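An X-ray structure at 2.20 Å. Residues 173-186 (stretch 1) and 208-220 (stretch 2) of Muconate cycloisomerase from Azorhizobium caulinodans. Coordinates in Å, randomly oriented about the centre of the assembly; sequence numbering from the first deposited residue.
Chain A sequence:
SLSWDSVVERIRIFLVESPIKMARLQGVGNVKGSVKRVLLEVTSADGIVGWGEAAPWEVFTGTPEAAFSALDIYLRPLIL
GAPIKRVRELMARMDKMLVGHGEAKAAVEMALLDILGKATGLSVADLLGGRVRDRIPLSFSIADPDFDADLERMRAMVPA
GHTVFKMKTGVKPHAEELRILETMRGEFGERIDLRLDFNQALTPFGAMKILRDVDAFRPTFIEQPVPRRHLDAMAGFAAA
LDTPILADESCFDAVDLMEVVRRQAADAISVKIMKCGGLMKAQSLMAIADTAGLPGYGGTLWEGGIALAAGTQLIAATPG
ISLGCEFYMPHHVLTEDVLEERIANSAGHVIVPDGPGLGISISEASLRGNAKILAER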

# COMPACT_ATOMS: atom_id res chain seq x y z
N PRO A 173 -8.54 -0.09 -39.79
CA PRO A 173 -9.51 -0.72 -38.91
C PRO A 173 -8.94 -1.97 -38.21
O PRO A 173 -8.21 -2.77 -38.82
CB PRO A 173 -10.67 -1.09 -39.86
CG PRO A 173 -10.44 -0.31 -41.11
CD PRO A 173 -8.96 -0.15 -41.20
N HIS A 174 -9.25 -2.12 -36.95
CA HIS A 174 -8.67 -3.19 -36.14
C HIS A 174 -8.72 -4.56 -36.81
O HIS A 174 -7.71 -5.27 -36.85
CB HIS A 174 -9.40 -3.24 -34.80
CG HIS A 174 -8.84 -4.22 -33.83
ND1 HIS A 174 -7.51 -4.23 -33.46
CD2 HIS A 174 -9.44 -5.19 -33.10
CE1 HIS A 174 -7.32 -5.18 -32.55
NE2 HIS A 174 -8.48 -5.78 -32.33
N ALA A 175 -9.88 -4.93 -37.36
CA ALA A 175 -10.04 -6.20 -38.09
C ALA A 175 -8.99 -6.39 -39.18
O ALA A 175 -8.43 -7.48 -39.33
CB ALA A 175 -11.47 -6.31 -38.71
N GLU A 176 -8.74 -5.33 -39.96
CA GLU A 176 -7.75 -5.39 -41.03
C GLU A 176 -6.35 -5.58 -40.46
O GLU A 176 -5.57 -6.35 -40.99
CB GLU A 176 -7.81 -4.14 -41.93
CG GLU A 176 -6.87 -4.19 -43.18
CD GLU A 176 -7.09 -3.04 -44.16
OE1 GLU A 176 -7.96 -2.17 -43.89
OE2 GLU A 176 -6.41 -3.02 -45.22
N GLU A 177 -6.04 -4.90 -39.36
CA GLU A 177 -4.73 -5.04 -38.74
C GLU A 177 -4.54 -6.47 -38.21
O GLU A 177 -3.43 -7.01 -38.29
CB GLU A 177 -4.52 -3.97 -37.67
CG GLU A 177 -4.51 -2.56 -38.31
CD GLU A 177 -4.07 -1.44 -37.39
OE1 GLU A 177 -4.29 -1.52 -36.15
OE2 GLU A 177 -3.53 -0.44 -37.93
N LEU A 178 -5.61 -7.10 -37.73
CA LEU A 178 -5.55 -8.48 -37.26
C LEU A 178 -5.27 -9.47 -38.40
O LEU A 178 -4.48 -10.39 -38.23
CB LEU A 178 -6.84 -8.90 -36.53
CG LEU A 178 -7.12 -8.29 -35.16
CD1 LEU A 178 -8.41 -8.93 -34.54
CD2 LEU A 178 -5.95 -8.48 -34.24
N ARG A 179 -5.95 -9.28 -39.54
CA ARG A 179 -5.72 -10.12 -40.73
C ARG A 179 -4.28 -9.96 -41.24
O ARG A 179 -3.65 -10.92 -41.70
CB ARG A 179 -6.70 -9.75 -41.87
CG ARG A 179 -8.17 -10.06 -41.56
CD ARG A 179 -9.08 -10.00 -42.83
NE ARG A 179 -9.17 -8.65 -43.41
CZ ARG A 179 -10.01 -7.69 -43.00
NH1 ARG A 179 -10.86 -7.88 -41.99
NH2 ARG A 179 -9.98 -6.50 -43.61
N ILE A 180 -3.77 -8.74 -41.19
CA ILE A 180 -2.36 -8.48 -41.52
C ILE A 180 -1.42 -9.25 -40.60
O ILE A 180 -0.53 -9.93 -41.06
CB ILE A 180 -2.04 -6.97 -41.54
CG1 ILE A 180 -2.61 -6.35 -42.84
CG2 ILE A 180 -0.52 -6.71 -41.52
CD1 ILE A 180 -2.65 -4.84 -42.85
N LEU A 181 -1.66 -9.20 -39.30
CA LEU A 181 -0.80 -9.91 -38.35
C LEU A 181 -0.89 -11.40 -38.57
O LEU A 181 0.12 -12.10 -38.47
CB LEU A 181 -1.18 -9.59 -36.91
CG LEU A 181 -0.82 -8.19 -36.39
CD1 LEU A 181 -1.63 -7.89 -35.15
CD2 LEU A 181 0.71 -8.00 -36.16
N GLU A 182 -2.09 -11.88 -38.88
CA GLU A 182 -2.28 -13.29 -39.18
C GLU A 182 -1.48 -13.72 -40.40
O GLU A 182 -0.88 -14.78 -40.38
CB GLU A 182 -3.76 -13.64 -39.43
CG GLU A 182 -4.08 -15.13 -39.19
CD GLU A 182 -4.22 -15.48 -37.69
OE1 GLU A 182 -5.24 -15.07 -37.06
OE2 GLU A 182 -3.30 -16.15 -37.15
N THR A 183 -1.51 -12.91 -41.46
CA THR A 183 -0.74 -13.23 -42.67
C THR A 183 0.75 -13.23 -42.38
O THR A 183 1.46 -14.12 -42.83
CB THR A 183 -1.02 -12.22 -43.82
OG1 THR A 183 -2.43 -12.13 -44.06
CG2 THR A 183 -0.28 -12.61 -45.09
N MET A 184 1.22 -12.26 -41.60
CA MET A 184 2.64 -12.19 -41.22
C MET A 184 3.11 -13.37 -40.39
O MET A 184 4.18 -13.92 -40.64
CB MET A 184 2.95 -10.89 -40.46
CG MET A 184 3.26 -9.68 -41.34
SD MET A 184 3.41 -8.19 -40.32
CE MET A 184 3.47 -6.88 -41.48
N ARG A 185 2.34 -13.76 -39.38
CA ARG A 185 2.72 -14.92 -38.56
C ARG A 185 2.57 -16.23 -39.37
O ARG A 185 3.37 -17.14 -39.19
CB ARG A 185 1.92 -15.00 -37.24
CG ARG A 185 2.37 -13.99 -36.15
CD ARG A 185 3.87 -13.99 -35.91
NE ARG A 185 4.23 -13.30 -34.68
CZ ARG A 185 5.47 -12.94 -34.33
NH1 ARG A 185 6.53 -13.21 -35.10
NH2 ARG A 185 5.65 -12.32 -33.17
N GLY A 186 1.60 -16.30 -40.28
CA GLY A 186 1.42 -17.48 -41.14
C GLY A 186 2.61 -17.80 -42.06
O GLY A 186 2.96 -18.96 -42.26
N MET A 208 -7.94 -2.09 -23.87
CA MET A 208 -7.56 -3.47 -23.49
C MET A 208 -8.01 -4.56 -24.46
O MET A 208 -7.23 -5.46 -24.74
CB MET A 208 -7.95 -3.84 -22.07
CG MET A 208 -7.14 -5.10 -21.58
SD MET A 208 -5.40 -4.78 -21.25
CE MET A 208 -5.80 -4.18 -19.61
N LYS A 209 -9.22 -4.43 -25.02
CA LYS A 209 -9.68 -5.40 -26.03
C LYS A 209 -8.78 -5.34 -27.28
O LYS A 209 -8.51 -6.36 -27.88
CB LYS A 209 -11.14 -5.17 -26.46
CG LYS A 209 -12.26 -5.56 -25.42
CD LYS A 209 -12.44 -7.10 -25.21
CE LYS A 209 -13.72 -7.42 -24.40
NZ LYS A 209 -13.92 -8.91 -24.18
N ILE A 210 -8.36 -4.14 -27.68
CA ILE A 210 -7.46 -3.98 -28.83
C ILE A 210 -6.14 -4.67 -28.54
O ILE A 210 -5.67 -5.48 -29.33
CB ILE A 210 -7.19 -2.48 -29.15
CG1 ILE A 210 -8.49 -1.72 -29.48
CG2 ILE A 210 -6.17 -2.33 -30.25
CD1 ILE A 210 -9.17 -2.18 -30.69
N LEU A 211 -5.53 -4.32 -27.42
CA LEU A 211 -4.23 -4.86 -27.02
C LEU A 211 -4.24 -6.37 -26.79
O LEU A 211 -3.27 -7.05 -27.14
CB LEU A 211 -3.70 -4.14 -25.77
CG LEU A 211 -3.42 -2.63 -25.95
CD1 LEU A 211 -3.06 -2.00 -24.60
CD2 LEU A 211 -2.27 -2.46 -27.00
N ARG A 212 -5.33 -6.89 -26.22
CA ARG A 212 -5.46 -8.31 -26.01
C ARG A 212 -5.52 -9.06 -27.32
O ARG A 212 -4.89 -10.15 -27.44
CB ARG A 212 -6.64 -8.69 -25.11
CG ARG A 212 -6.65 -10.20 -24.71
CD ARG A 212 -7.87 -10.53 -23.81
NE ARG A 212 -7.84 -9.72 -22.59
CZ ARG A 212 -7.10 -9.97 -21.53
NH1 ARG A 212 -6.32 -11.05 -21.49
NH2 ARG A 212 -7.18 -9.18 -20.46
N ASP A 213 -6.18 -8.48 -28.32
CA ASP A 213 -6.24 -9.10 -29.64
C ASP A 213 -4.82 -9.22 -30.27
O ASP A 213 -4.46 -10.26 -30.85
CB ASP A 213 -7.14 -8.32 -30.59
CG ASP A 213 -8.65 -8.44 -30.25
OD1 ASP A 213 -9.04 -9.30 -29.43
OD2 ASP A 213 -9.43 -7.63 -30.80
N VAL A 214 -4.01 -8.17 -30.17
CA VAL A 214 -2.71 -8.19 -30.86
C VAL A 214 -1.68 -8.96 -30.00
O VAL A 214 -0.74 -9.53 -30.53
CB VAL A 214 -2.22 -6.81 -31.26
CG1 VAL A 214 -3.25 -6.10 -32.20
CG2 VAL A 214 -1.88 -6.00 -30.07
N ASP A 215 -1.91 -9.02 -28.69
CA ASP A 215 -1.11 -9.85 -27.79
C ASP A 215 -1.12 -11.35 -28.17
O ASP A 215 -0.15 -12.04 -27.87
CB ASP A 215 -1.52 -9.64 -26.32
CG ASP A 215 -0.94 -10.71 -25.36
OD1 ASP A 215 0.22 -10.54 -24.86
OD2 ASP A 215 -1.65 -11.72 -25.11
N ALA A 216 -2.14 -11.83 -28.88
CA ALA A 216 -2.22 -13.26 -29.28
C ALA A 216 -1.19 -13.62 -30.34
O ALA A 216 -0.86 -14.80 -30.52
CB ALA A 216 -3.64 -13.65 -29.77
N PHE A 217 -0.66 -12.60 -31.03
CA PHE A 217 0.36 -12.82 -32.04
C PHE A 217 1.77 -12.75 -31.46
O PHE A 217 2.78 -12.85 -32.19
CB PHE A 217 0.16 -11.80 -33.14
CG PHE A 217 -1.14 -11.99 -33.87
CD1 PHE A 217 -1.23 -12.90 -34.91
CD2 PHE A 217 -2.28 -11.34 -33.46
CE1 PHE A 217 -2.44 -13.12 -35.56
CE2 PHE A 217 -3.49 -11.54 -34.11
CZ PHE A 217 -3.57 -12.43 -35.16
N ARG A 218 1.85 -12.54 -30.14
CA ARG A 218 3.12 -12.58 -29.40
C ARG A 218 4.15 -11.62 -29.92
O ARG A 218 5.28 -11.99 -30.12
CB ARG A 218 3.72 -14.00 -29.38
CG ARG A 218 2.74 -15.02 -28.82
CD ARG A 218 3.39 -16.37 -28.56
NE ARG A 218 2.42 -17.25 -27.91
CZ ARG A 218 2.72 -18.24 -27.07
NH1 ARG A 218 3.97 -18.51 -26.74
NH2 ARG A 218 1.74 -18.97 -26.54
N PRO A 219 3.77 -10.36 -30.13
CA PRO A 219 4.83 -9.44 -30.57
C PRO A 219 5.94 -9.34 -29.51
O PRO A 219 5.70 -9.60 -28.33
CB PRO A 219 4.10 -8.12 -30.72
CG PRO A 219 2.91 -8.24 -29.86
CD PRO A 219 2.51 -9.66 -29.89
N THR A 220 7.15 -9.01 -29.92
CA THR A 220 8.27 -8.84 -28.98
C THR A 220 7.97 -7.74 -27.99
O THR A 220 8.27 -7.87 -26.83
CB THR A 220 9.58 -8.61 -29.73
OG1 THR A 220 9.84 -9.78 -30.48
CG2 THR A 220 10.78 -8.32 -28.78
O HOH W 1 8.26 -11.50 -32.32

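The helix of residues 174-186 runs beside the helix that opens stretch 2 in nearly the same direction, the axes 15° apart and 10.7 Å at closest approach, so side chains must fill the gap between them.

The main bump is Phe217, which gives up 141 Å² to the other stretch. Its CA-to-CB bond points toward the first helix, and its ring lies in a hollow lined by Leu178, Leu181, Glu182 and Arg185. Leu181 CB sits 3.8 Å from the centroid of the Phe217 ring, 6° off the normal, a CH-pi contact squarely over one face. At the ring edge, Glu182 OE2 is 3.5 Å from Phe217 CE1, and Arg185 CG is 4.0 Å from Phe217 CD1.

Val214 makes a smaller bump: its CG1 lies 3.8 Å from Leu181 CD1 and 4.1 Å from Leu178 CD2.

At the N-terminal end the His174 imidazole, with chi1 in t, reaches across. Ile210 CD1 covers one face, 3.7 Å from the centroid of the His174 ring and 7° off the normal, while at the edge His174 NE2 donates to Asp213 OD2 (2.6 Å, 158°).

Arg185 closes the other end. Arg185 NE and NH2 both donate to Phe217 O, at 2.9 and 3.1 Å, the carbonyl lying near the guanidinium plane. Water 1 extends this link, accepting from Arg185 NH2 (2.9 Å) and donating to Thr220 OG1 (3.0 Å).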